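Local coordinates for protein dihydropteroate synthase (PDB 6OMZ) that probably catalyses the condensation of para-aminobenzoate with 6-hydroxymethyl-7,8-dihydropterin diphosphate to form 7,8-dihydropteroate, the immediate precursor of folates, at residues R46-G51 / I89-A94; H147-D152 / R158-R163; A260-A265 / K281-W286; G131-L136 / V141-M146. The protein carries 1 engineered substitution. All blocks are in the same frame, centred on the assembly; numbering follows the deposited sequence. Where two conformers were deposited one is given.

Contact 1: R46-G51 / I89-A94; sequences RAVEHG and IRELAA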
# COMPACT_ATOMS: atom_id res chain seq x y z
N ARG A 46 11.55 -16.68 7.14
CA ARG A 46 11.27 -15.55 8.02
C ARG A 46 10.12 -14.71 7.48
O ARG A 46 9.25 -14.27 8.23
CB ARG A 46 12.52 -14.70 8.21
CG ARG A 46 12.41 -13.70 9.36
CD ARG A 46 13.00 -12.33 9.03
NE ARG A 46 14.45 -12.25 9.22
CZ ARG A 46 15.04 -11.54 10.18
NH1 ARG A 46 14.32 -10.85 11.05
NH2 ARG A 46 16.36 -11.53 10.27
N ALA A 47 10.12 -14.47 6.16
CA ALA A 47 9.05 -13.68 5.56
C ALA A 47 7.72 -14.42 5.61
O ALA A 47 6.67 -13.81 5.86
CB ALA A 47 9.40 -13.31 4.11
N VAL A 48 7.74 -15.73 5.39
CA VAL A 48 6.51 -16.50 5.49
C VAL A 48 5.96 -16.47 6.91
O VAL A 48 4.76 -16.26 7.12
CB VAL A 48 6.74 -17.95 5.00
CG1 VAL A 48 5.59 -18.84 5.43
CG2 VAL A 48 6.92 -17.96 3.49
N GLU A 49 6.83 -16.68 7.91
CA GLU A 49 6.35 -16.62 9.29
C GLU A 49 5.84 -15.23 9.64
O GLU A 49 4.90 -15.09 10.43
CB GLU A 49 7.46 -17.04 10.26
CG GLU A 49 7.85 -18.51 10.16
CD GLU A 49 6.72 -19.47 10.48
OE1 GLU A 49 5.80 -19.10 11.26
OE2 GLU A 49 6.74 -20.61 9.96
N HIS A 50 6.45 -14.20 9.05
CA HIS A 50 5.96 -12.84 9.23
C HIS A 50 4.53 -12.70 8.71
O HIS A 50 3.64 -12.21 9.42
CB HIS A 50 6.91 -11.86 8.53
CG HIS A 50 6.60 -10.42 8.80
ND1 HIS A 50 7.15 -9.39 8.07
CD2 HIS A 50 5.82 -9.83 9.74
CE1 HIS A 50 6.72 -8.23 8.54
NE2 HIS A 50 5.92 -8.47 9.56
N GLY A 51 4.30 -13.16 7.48
CA GLY A 51 2.95 -13.11 6.92
C GLY A 51 1.95 -13.92 7.73
O GLY A 51 0.83 -13.46 7.96
N ILE A 89 5.22 -15.99 -1.65
CA ILE A 89 3.83 -15.98 -2.10
C ILE A 89 3.31 -17.40 -2.24
O ILE A 89 2.16 -17.68 -1.87
CB ILE A 89 3.72 -15.19 -3.42
CG1 ILE A 89 4.07 -13.71 -3.18
CG2 ILE A 89 2.31 -15.32 -4.02
CD1 ILE A 89 4.27 -12.92 -4.49
N ARG A 90 4.12 -18.31 -2.77
CA ARG A 90 3.67 -19.69 -2.93
C ARG A 90 3.29 -20.32 -1.60
O ARG A 90 2.25 -20.99 -1.48
CB ARG A 90 4.74 -20.54 -3.63
CG ARG A 90 4.67 -20.50 -5.16
CD ARG A 90 5.57 -21.57 -5.79
NE ARG A 90 6.99 -21.30 -5.55
CZ ARG A 90 7.75 -20.54 -6.34
NH1 ARG A 90 7.23 -19.98 -7.42
NH2 ARG A 90 9.03 -20.34 -6.04
N GLU A 91 4.11 -20.12 -0.56
CA GLU A 91 3.82 -20.77 0.72
C GLU A 91 2.62 -20.13 1.42
O GLU A 91 1.81 -20.83 2.04
CB GLU A 91 5.06 -20.74 1.61
CG GLU A 91 6.26 -21.41 0.95
CD GLU A 91 7.42 -21.64 1.90
OE1 GLU A 91 7.17 -21.83 3.11
OE2 GLU A 91 8.57 -21.63 1.42
N LEU A 92 2.47 -18.81 1.31
CA LEU A 92 1.33 -18.16 1.95
C LEU A 92 0.03 -18.48 1.22
O LEU A 92 -1.02 -18.66 1.84
CB LEU A 92 1.55 -16.65 2.03
CG LEU A 92 2.69 -16.16 2.94
CD1 LEU A 92 2.87 -14.66 2.83
CD2 LEU A 92 2.44 -16.56 4.41
N ALA A 93 0.08 -18.53 -0.12
CA ALA A 93 -1.11 -18.86 -0.89
C ALA A 93 -1.58 -20.28 -0.59
O ALA A 93 -2.78 -20.55 -0.59
CB ALA A 93 -0.84 -18.69 -2.39
N ALA A 94 -0.64 -21.20 -0.32
CA ALA A 94 -1.02 -22.57 0.02
C ALA A 94 -1.80 -22.65 1.33
O ALA A 94 -2.45 -23.68 1.58
CB ALA A 94 0.22 -23.46 0.12

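Contact 2: H147-D152 / R158-R163; sequences HWRSVD and RVPGYR. With EDO (1,2-ethanediol), chain M; DMS (dimethyl sulfoxide), chain C; EDO (1,2-ethanediol), chain K.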
# COMPACT_ATOMS: atom_id res chain seq x y z
N HIS A 147 -1.14 6.83 -6.53
CA HIS A 147 -0.78 8.11 -7.13
C HIS A 147 0.67 8.47 -6.81
O HIS A 147 1.02 8.63 -5.64
CB HIS A 147 -1.68 9.25 -6.66
CG HIS A 147 -1.35 10.54 -7.32
ND1 HIS A 147 -0.35 11.37 -6.88
CD2 HIS A 147 -1.85 11.12 -8.44
CE1 HIS A 147 -0.26 12.42 -7.68
NE2 HIS A 147 -1.16 12.29 -8.64
N TRP A 148 1.48 8.68 -7.84
CA TRP A 148 2.84 9.15 -7.62
C TRP A 148 3.25 9.90 -8.88
O TRP A 148 3.50 9.28 -9.91
CB TRP A 148 3.78 7.97 -7.35
CG TRP A 148 5.21 8.35 -7.10
CD1 TRP A 148 5.74 9.61 -7.02
CD2 TRP A 148 6.29 7.44 -6.88
NE1 TRP A 148 7.09 9.54 -6.77
CE2 TRP A 148 7.46 8.22 -6.69
CE3 TRP A 148 6.40 6.04 -6.83
CZ2 TRP A 148 8.71 7.65 -6.43
CZ3 TRP A 148 7.65 5.47 -6.60
CH2 TRP A 148 8.78 6.27 -6.40
N ARG A 149 3.30 11.23 -8.81
CA ARG A 149 3.65 12.03 -9.98
C ARG A 149 5.16 12.13 -10.01
O ARG A 149 5.78 12.74 -9.13
CB ARG A 149 3.00 13.41 -9.95
CG ARG A 149 3.19 14.14 -11.30
CD ARG A 149 2.78 15.60 -11.24
NE ARG A 149 1.34 15.77 -11.01
CZ ARG A 149 0.78 16.94 -10.70
NH1 ARG A 149 1.54 18.02 -10.59
NH2 ARG A 149 -0.53 17.02 -10.50
N SER A 150 5.77 11.51 -11.03
CA SER A 150 7.20 11.29 -11.07
C SER A 150 7.67 11.49 -12.51
O SER A 150 8.01 10.54 -13.22
CB SER A 150 7.54 9.89 -10.55
OG SER A 150 8.93 9.75 -10.33
N VAL A 151 7.69 12.75 -12.95
CA VAL A 151 8.05 13.03 -14.34
C VAL A 151 9.55 12.90 -14.59
O VAL A 151 9.97 12.53 -15.70
CB VAL A 151 7.54 14.43 -14.75
N ASP A 152 10.38 13.19 -13.60
CA ASP A 152 11.83 13.22 -13.77
C ASP A 152 12.42 11.99 -13.09
O ASP A 152 12.52 11.94 -11.86
CB ASP A 152 12.41 14.51 -13.18
CG ASP A 152 13.92 14.62 -13.36
OD1 ASP A 152 14.56 13.68 -13.89
OD2 ASP A 152 14.47 15.67 -12.96
N ARG A 158 11.02 14.29 -6.10
CA ARG A 158 10.90 15.73 -5.98
C ARG A 158 9.43 16.16 -5.99
O ARG A 158 8.65 15.75 -6.85
CB ARG A 158 11.65 16.41 -7.13
CG ARG A 158 11.63 17.93 -7.08
CD ARG A 158 12.62 18.49 -8.10
NE ARG A 158 14.00 18.47 -7.62
CZ ARG A 158 15.05 18.80 -8.36
NH1 ARG A 158 14.89 19.17 -9.62
NH2 ARG A 158 16.27 18.77 -7.84
N VAL A 159 9.07 17.00 -5.03
CA VAL A 159 7.68 17.46 -4.91
C VAL A 159 7.36 18.44 -6.03
O VAL A 159 8.01 19.49 -6.14
CB VAL A 159 7.44 18.09 -3.53
CG1 VAL A 159 6.03 18.69 -3.46
CG2 VAL A 159 7.65 17.04 -2.44
N PRO A 160 6.37 18.15 -6.87
CA PRO A 160 6.01 19.08 -7.94
C PRO A 160 5.16 20.23 -7.41
O PRO A 160 4.79 20.28 -6.24
CB PRO A 160 5.20 18.20 -8.91
CG PRO A 160 4.59 17.15 -8.03
CD PRO A 160 5.54 16.93 -6.88
N GLY A 161 4.92 21.19 -8.29
CA GLY A 161 4.02 22.28 -7.97
C GLY A 161 2.58 21.90 -8.27
O GLY A 161 2.17 21.88 -9.44
N TYR A 162 1.82 21.57 -7.24
CA TYR A 162 0.38 21.40 -7.37
C TYR A 162 -0.32 22.74 -7.20
O TYR A 162 -0.04 23.47 -6.24
CB TYR A 162 -0.16 20.44 -6.32
CG TYR A 162 0.55 19.11 -6.23
CD1 TYR A 162 0.18 18.04 -7.05
CD2 TYR A 162 1.57 18.91 -5.32
CE1 TYR A 162 0.83 16.80 -6.95
CE2 TYR A 162 2.22 17.68 -5.21
CZ TYR A 162 1.84 16.64 -6.03
OH TYR A 162 2.50 15.42 -5.91
N ARG A 163 -1.27 23.05 -8.09
CA ARG A 163 -2.19 24.15 -7.80
C ARG A 163 -3.17 23.73 -6.71
O ARG A 163 -3.57 24.54 -5.87
CB ARG A 163 -2.97 24.58 -9.04
CG ARG A 163 -2.16 25.02 -10.27
CD ARG A 163 -1.56 26.40 -10.14
NE ARG A 163 -2.53 27.45 -9.82
CZ ARG A 163 -2.22 28.74 -9.71
NH1 ARG A 163 -0.97 29.13 -9.92
NH2 ARG A 163 -3.15 29.64 -9.40
C1 EDO M . 5.09 20.43 -12.49
O1 EDO M . 5.18 21.17 -11.27
C2 EDO M . 4.18 19.22 -12.32
O2 EDO M . 2.81 19.61 -12.40
S DMS C . 7.45 5.83 -10.75
O DMS C . 8.32 6.80 -10.01
C1 DMS C . 6.82 6.64 -12.25
C2 DMS C . 8.51 4.59 -11.53
C1 EDO K . -0.54 7.17 -11.15
O1 EDO K . 0.60 7.19 -10.28
C2 EDO K . -1.12 8.58 -11.26
O2 EDO K . -0.09 9.49 -11.66
O HOH W 1 2.89 12.78 -6.36
O HOH W 2 7.97 14.07 -8.96
O HOH W 3 0.14 21.01 -11.31
O HOH W 4 12.89 17.21 -11.37

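Contact 3: A260-A265 / K281-W286; sequences AAMHGA and KVLGAW. With EDO (1,2-ethanediol), chain F.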
# COMPACT_ATOMS: atom_id res chain seq x y z
N ALA A 260 -9.59 6.75 8.68
CA ALA A 260 -9.82 6.28 7.32
C ALA A 260 -11.04 5.37 7.26
O ALA A 260 -11.87 5.50 6.35
CB ALA A 260 -8.59 5.55 6.81
N ALA A 261 -11.17 4.44 8.21
CA ALA A 261 -12.34 3.57 8.22
C ALA A 261 -13.63 4.37 8.37
O ALA A 261 -14.62 4.11 7.68
CB ALA A 261 -12.23 2.52 9.33
N MET A 262 -13.63 5.36 9.27
CA MET A 262 -14.82 6.17 9.51
C MET A 262 -15.24 6.94 8.26
O MET A 262 -16.42 7.22 8.07
CB MET A 262 -14.59 7.14 10.67
CG MET A 262 -14.46 6.45 12.03
SD MET A 262 -14.00 7.64 13.32
CE MET A 262 -14.73 9.13 12.63
N HIS A 263 -14.28 7.28 7.40
CA HIS A 263 -14.55 8.09 6.23
C HIS A 263 -14.64 7.27 4.95
O HIS A 263 -14.61 7.84 3.85
CB HIS A 263 -13.50 9.19 6.12
CG HIS A 263 -13.65 10.25 7.17
ND1 HIS A 263 -14.75 11.08 7.23
CD2 HIS A 263 -12.88 10.57 8.23
CE1 HIS A 263 -14.63 11.89 8.27
NE2 HIS A 263 -13.50 11.61 8.89
N GLY A 264 -14.78 5.96 5.06
CA GLY A 264 -15.19 5.13 3.95
C GLY A 264 -14.08 4.44 3.17
O GLY A 264 -14.37 3.88 2.10
N ALA A 265 -12.84 4.47 3.66
CA ALA A 265 -11.76 3.76 2.97
C ALA A 265 -12.08 2.28 2.85
O ALA A 265 -12.61 1.66 3.78
CB ALA A 265 -10.42 3.94 3.71
N LYS A 281 -11.01 -2.48 16.42
CA LYS A 281 -11.89 -3.11 17.39
C LYS A 281 -12.50 -2.08 18.34
O LYS A 281 -13.66 -2.22 18.75
CB LYS A 281 -11.14 -4.20 18.18
CG LYS A 281 -10.83 -5.46 17.36
CD LYS A 281 -10.00 -6.48 18.15
CE LYS A 281 -9.78 -7.77 17.32
NZ LYS A 281 -8.76 -8.65 17.95
N VAL A 282 -11.73 -1.06 18.72
CA VAL A 282 -12.28 0.02 19.54
C VAL A 282 -13.38 0.75 18.77
O VAL A 282 -14.47 1.00 19.29
CB VAL A 282 -11.17 0.97 20.02
CG1 VAL A 282 -11.76 2.24 20.61
CG2 VAL A 282 -10.24 0.27 21.02
N LEU A 283 -13.10 1.11 17.52
CA LEU A 283 -14.11 1.79 16.70
C LEU A 283 -15.39 0.96 16.61
O LEU A 283 -16.49 1.50 16.76
CB LEU A 283 -13.56 2.07 15.30
CG LEU A 283 -14.52 2.71 14.31
CD1 LEU A 283 -14.95 4.07 14.82
CD2 LEU A 283 -13.86 2.82 12.93
N GLY A 284 -15.25 -0.34 16.36
CA GLY A 284 -16.43 -1.19 16.26
C GLY A 284 -17.19 -1.31 17.57
O GLY A 284 -18.42 -1.26 17.58
N ALA A 285 -16.47 -1.45 18.68
CA ALA A 285 -17.14 -1.59 19.98
C ALA A 285 -17.84 -0.30 20.38
O ALA A 285 -18.94 -0.34 20.94
CB ALA A 285 -16.13 -2.01 21.05
N TRP A 286 -17.22 0.84 20.10
CA TRP A 286 -17.85 2.14 20.36
C TRP A 286 -19.12 2.30 19.54
O TRP A 286 -20.19 2.61 20.07
CB TRP A 286 -16.85 3.26 20.04
CG TRP A 286 -17.27 4.65 20.49
CD1 TRP A 286 -18.36 5.38 20.06
CD2 TRP A 286 -16.57 5.48 21.42
NE1 TRP A 286 -18.38 6.60 20.69
CE2 TRP A 286 -17.30 6.69 21.53
CE3 TRP A 286 -15.41 5.32 22.18
CZ2 TRP A 286 -16.90 7.73 22.37
CZ3 TRP A 286 -15.01 6.35 23.01
CH2 TRP A 286 -15.75 7.54 23.11
C1 EDO F . -6.31 -11.08 16.60
O1 EDO F . -6.72 -11.21 17.96
C2 EDO F . -7.48 -11.35 15.66
O2 EDO F . -8.41 -10.26 15.72

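Contact 4: G131-L136 / V141-M146; sequences GMAGVL and VPWILM. With PMM (pterin-6-yl-methyl-monophosphate), chain D; EDO (1,2-ethanediol), chain K.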
# COMPACT_ATOMS: atom_id res chain seq x y z
N GLY A 131 3.45 -2.52 -20.02
CA GLY A 131 2.87 -3.85 -20.07
C GLY A 131 2.00 -4.22 -18.89
O GLY A 131 1.36 -5.28 -18.93
N MET A 132 1.95 -3.39 -17.85
CA MET A 132 1.20 -3.76 -16.65
C MET A 132 -0.29 -3.86 -16.94
O MET A 132 -0.95 -4.81 -16.50
CB MET A 132 1.45 -2.76 -15.53
CG MET A 132 0.89 -3.19 -14.16
SD MET A 132 1.69 -4.68 -13.50
CE MET A 132 3.12 -3.96 -12.67
N ALA A 133 -0.85 -2.89 -17.68
CA ALA A 133 -2.29 -2.93 -17.95
C ALA A 133 -2.68 -4.23 -18.65
O ALA A 133 -3.70 -4.85 -18.32
CB ALA A 133 -2.72 -1.72 -18.78
N GLY A 134 -1.86 -4.68 -19.61
CA GLY A 134 -2.18 -5.90 -20.32
C GLY A 134 -2.11 -7.13 -19.43
O GLY A 134 -2.91 -8.06 -19.58
N VAL A 135 -1.16 -7.15 -18.50
CA VAL A 135 -1.09 -8.25 -17.54
C VAL A 135 -2.38 -8.31 -16.72
O VAL A 135 -3.00 -9.37 -16.58
CB VAL A 135 0.14 -8.09 -16.63
CG1 VAL A 135 0.06 -9.05 -15.45
CG2 VAL A 135 1.42 -8.34 -17.41
N LEU A 136 -2.81 -7.16 -16.19
CA LEU A 136 -4.02 -7.13 -15.36
C LEU A 136 -5.28 -7.42 -16.18
O LEU A 136 -6.19 -8.10 -15.70
CB LEU A 136 -4.16 -5.78 -14.66
CG LEU A 136 -3.47 -5.66 -13.29
CD1 LEU A 136 -4.08 -6.67 -12.31
CD2 LEU A 136 -1.97 -5.86 -13.42
N VAL A 141 -7.80 -9.82 -12.15
CA VAL A 141 -7.68 -9.69 -10.71
C VAL A 141 -7.67 -8.20 -10.39
O VAL A 141 -7.47 -7.36 -11.29
CB VAL A 141 -6.42 -10.40 -10.16
CG1 VAL A 141 -6.50 -11.92 -10.40
CG2 VAL A 141 -5.16 -9.79 -10.77
N PRO A 142 -7.89 -7.82 -9.12
CA PRO A 142 -7.89 -6.40 -8.79
C PRO A 142 -6.52 -5.76 -9.00
O PRO A 142 -5.47 -6.38 -8.84
CB PRO A 142 -8.29 -6.37 -7.30
CG PRO A 142 -9.09 -7.62 -7.13
CD PRO A 142 -8.40 -8.64 -8.00
N TRP A 143 -6.55 -4.47 -9.36
CA TRP A 143 -5.35 -3.69 -9.60
C TRP A 143 -5.45 -2.42 -8.76
O TRP A 143 -6.40 -1.65 -8.91
CB TRP A 143 -5.22 -3.35 -11.09
CG TRP A 143 -3.92 -2.72 -11.54
CD1 TRP A 143 -2.75 -2.60 -10.83
CD2 TRP A 143 -3.67 -2.12 -12.83
NE1 TRP A 143 -1.80 -1.96 -11.60
CE2 TRP A 143 -2.33 -1.66 -12.82
CE3 TRP A 143 -4.45 -1.93 -13.98
CZ2 TRP A 143 -1.76 -1.03 -13.93
CZ3 TRP A 143 -3.87 -1.31 -15.08
CH2 TRP A 143 -2.54 -0.86 -15.04
N ILE A 144 -4.49 -2.23 -7.85
CA ILE A 144 -4.40 -1.03 -7.03
C ILE A 144 -3.51 -0.03 -7.76
O ILE A 144 -2.32 -0.31 -8.00
CB ILE A 144 -3.84 -1.33 -5.63
CG1 ILE A 144 -4.75 -2.31 -4.87
CG2 ILE A 144 -3.67 -0.04 -4.81
CD1 ILE A 144 -4.08 -2.97 -3.66
N LEU A 145 -4.07 1.14 -8.09
CA LEU A 145 -3.34 2.22 -8.75
C LEU A 145 -3.00 3.29 -7.72
O LEU A 145 -3.89 4.03 -7.28
CB LEU A 145 -4.18 2.81 -9.88
CG LEU A 145 -4.66 1.84 -10.96
CD1 LEU A 145 -5.78 2.46 -11.78
CD2 LEU A 145 -3.49 1.44 -11.86
N MET A 146 -1.73 3.39 -7.34
CA MET A 146 -1.30 4.42 -6.40
C MET A 146 -0.88 5.68 -7.15
O MET A 146 -0.32 5.62 -8.24
CB MET A 146 -0.14 3.94 -5.54
CG MET A 146 -0.01 4.70 -4.23
SD MET A 146 1.61 4.49 -3.44
CE MET A 146 2.60 5.56 -4.49
N5 PMM D . 3.81 2.67 0.40
C6 PMM D . 4.92 1.95 0.16
C7 PMM D . 4.87 0.83 -0.65
N8 PMM D . 3.78 0.40 -1.28
N1 PMM D . 1.59 0.72 -1.77
C2 PMM D . 0.47 1.43 -1.64
N2 PMM D . -0.62 1.08 -2.35
N3 PMM D . 0.37 2.53 -0.85
C4 PMM D . 1.39 3.06 -0.09
O4 PMM D . 1.21 4.04 0.62
C4A PMM D . 2.66 2.32 -0.21
C8A PMM D . 2.69 1.15 -1.06
C9 PMM D . 6.21 2.47 0.73
O10 PMM D . 6.19 2.34 2.18
PA PMM D . 6.77 1.11 3.07
O1P PMM D . 6.45 1.46 4.47
O2P PMM D . 6.08 -0.19 2.64
O3P PMM D . 8.27 0.99 2.81
C1 EDO K . -0.54 7.17 -11.15
O1 EDO K . 0.60 7.19 -10.28
C2 EDO K . -1.12 8.58 -11.26
O2 EDO K . -0.09 9.49 -11.66
O HOH W 5 -8.12 -7.08 -14.08

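Contact 1: R46-G51 / I89-A94
Val-48 and Leu-92 join two neighbouring outer helices of a TIM barrel, 44-56 and 78-93, each of which follows a strand of the parallel sheet. The short helical pieces run in broadly the same direction, their axes inclined at -35° and approaching to 9.6 Å, a spacing that leaves room for a single layer of interleaved side chains. The tight part is van der Waals packing of Leu-92 on the Val-48 side chain and carbonyl. The two side chains lie alongside each other, pointing opposite ways, and Leu-92 CD2 comes 3.6 Å from Val-48 O and 4.0 Å from Val-48 CG1. Gly-51, one helical turn further on, brings only backbone to the interface, so Leu-92 comes close to the main chain itself: its CD2 is 4.3 Å from Gly-51 C. On its inner side Leu-92 also touches Ile-99 of strand 98-102, which carries the packing down to the barrel wall.

The looser flank is formed by Glu-91, which is partly exposed and lies transverse to Val-48. With chi1 of Val-48 at 165°, CG1 is directed anti to the backbone N, where it can meet leucine, while CG2 is left for the glutamate. Glu-91 has no charged partner in 46-51; it meets Val-48 CG2 through its CB at 3.8 Å, with the carboxylate OE1 alongside at 3.9 Å.

Contact 2: H147-D152 / R158-R163
The nearest CA atoms, of Arg-149 and Pro-160, are 7.7 Å apart, and no main-chain hydrogen bond joins the segments. Both belong to the long irregular loop that follows the fifth strand of the TIM barrel, 143-146, and leads into helix 165-182, so the gap is closed by the arginine side chain and by water.

The chain of Arg-149 is extended until chi3, where the torsion of -66° turns the guanidinium toward Tyr-162. Tyr-162 CE1 lies over the centre of one guanidinium face, 3.8 Å from Arg-149 CZ, but the two planes are inclined by 51°, which excludes a parallel stack. Earlier along the same chain, Arg-149 CD packs 4.0 Å from Pro-160 CG. Salt bridges from Arg-149 NH2 to Glu-168 and Glu-172 of helix 165-182 fix the far end, and Glu-172 also accepts a hydrogen bond from His-147 NE2.

At the edge of the His-147 ring, near its plane, is Tyr-162 OH, which donates to Ala-199 O. The same hydroxyl accepts a 2.7 Å hydrogen bond from a water that in turn accepts the N-H of Arg-149, its oxygen 2.9 Å from Arg-149 N.

Contact 3: A260-A265 / K281-W286
Leu-283 reaches across to Ala-261 and Met-262, and the contact is made by its two methyl groups. Its CB leaves helix 273-287 toward the other segment but stands back from it, 5.5 Å from Met-262 CG. A chi1 of 177° directs CG away from the backbone N and out across the gap, shortening the separation from Met-262 CG to 4.4 Å. There the branches divide. CD1 meets the methionine alone, with Met-262 CG at 3.7 Å and Met-262 SD at 4.0 Å. CD2 straddles both partners, touching Met-262 CG at 3.8 Å and Ala-261 CB at 4.0 Å.

These are the last two helices of the TIM barrel, 250-262 and 273-287, and between them the chain passes through strand 267-270, so the leucine bridges neighbouring helices on the outside of the fold. The first helix finishes in a Schellman motif: Ala-265 N bonds to Ala-260 O, Gly-264 N bonds to Ala-261 O, and Gly-264 takes the positive phi of 97° as the C-prime residue. The two residues that receive the leucine thus lie on its final helical turn.

Only 112 Å² is buried in all, and Met-262 itself is exposed. The methionine is bent about its CG-SD bond (chi3 29°), and CE ends farther from Leu-283 than SD does. On the second helix Lys-281 points to another quarter, where NZ donates a 2.8 Å hydrogen bond to O2 of a 1,2-ethanediol.

Contact 4: G131-L136 / V141-M146
The indole of Trp-143 is sandwiched between two leucines: Leu-136 CG lies 3.4 Å above one face, displaced toward the rim, and Leu-145 CD2 lies at the same height over the centre of the opposite face. The backbone O of Met-132 also sits over a face of the ring. Leu-136 makes a CH-pi contact, its CG 3.8 Å from the centroid of the five-membered ring and 27° off its normal. At the benzo end, Met-132 CG packs 3.4 Å from Trp-143 CZ2, and Ala-133 approaches CZ3 and CH2 obliquely with its CA and CB. The sulfur of Met-132 makes a slanting Met-aromatic contact, 5.4 Å from the five-membered ring centroid. Trp-143 NE1 is buried here and has no polar partner in the model.

A chi1 of -171° sets the indole against helix 132-139, which in this beta-alpha-beta unit of the TIM barrel crosses over from strand 119-122 to strand 143-146. Helix and second strand run nearly antiparallel, at 154°, and the turn joining them is short enough for Leu-136 CD1 to rest 3.6 Å from Val-141 CG2, one side chain lying transverse to the other. One water ties the same corner together by donating to both Leu-136 O and Val-141 O.

At the far end of the strand, Met-146 SD sits 3.5 Å from N3 of the bound pterin-6-yl-methyl-monophosphate.

Overall arrangement
Contacts 4 and 2 follow one another without a break in the sequence, at Met-146 and His-147, although their centres are 21 Å apart; a single 1,2-ethanediol touches both. They lie closest to the ligand: contact 4 supplies Met-146 to the pocket, and the side chain of His-147 in contact 2 is about 9 Å from the bound pterin compound. Contact 1 is on the opposite side of the chain's centre from contact 2, 35 Å between centres, with Gly-51 about 14 Å from the ligand. Contact 3, 28 Å from contact 1 centre to centre, likewise pairs neighbouring outer helices, whereas contact 4 packs a helix on a strand; along the chain the order is 1, 4, 2, 3.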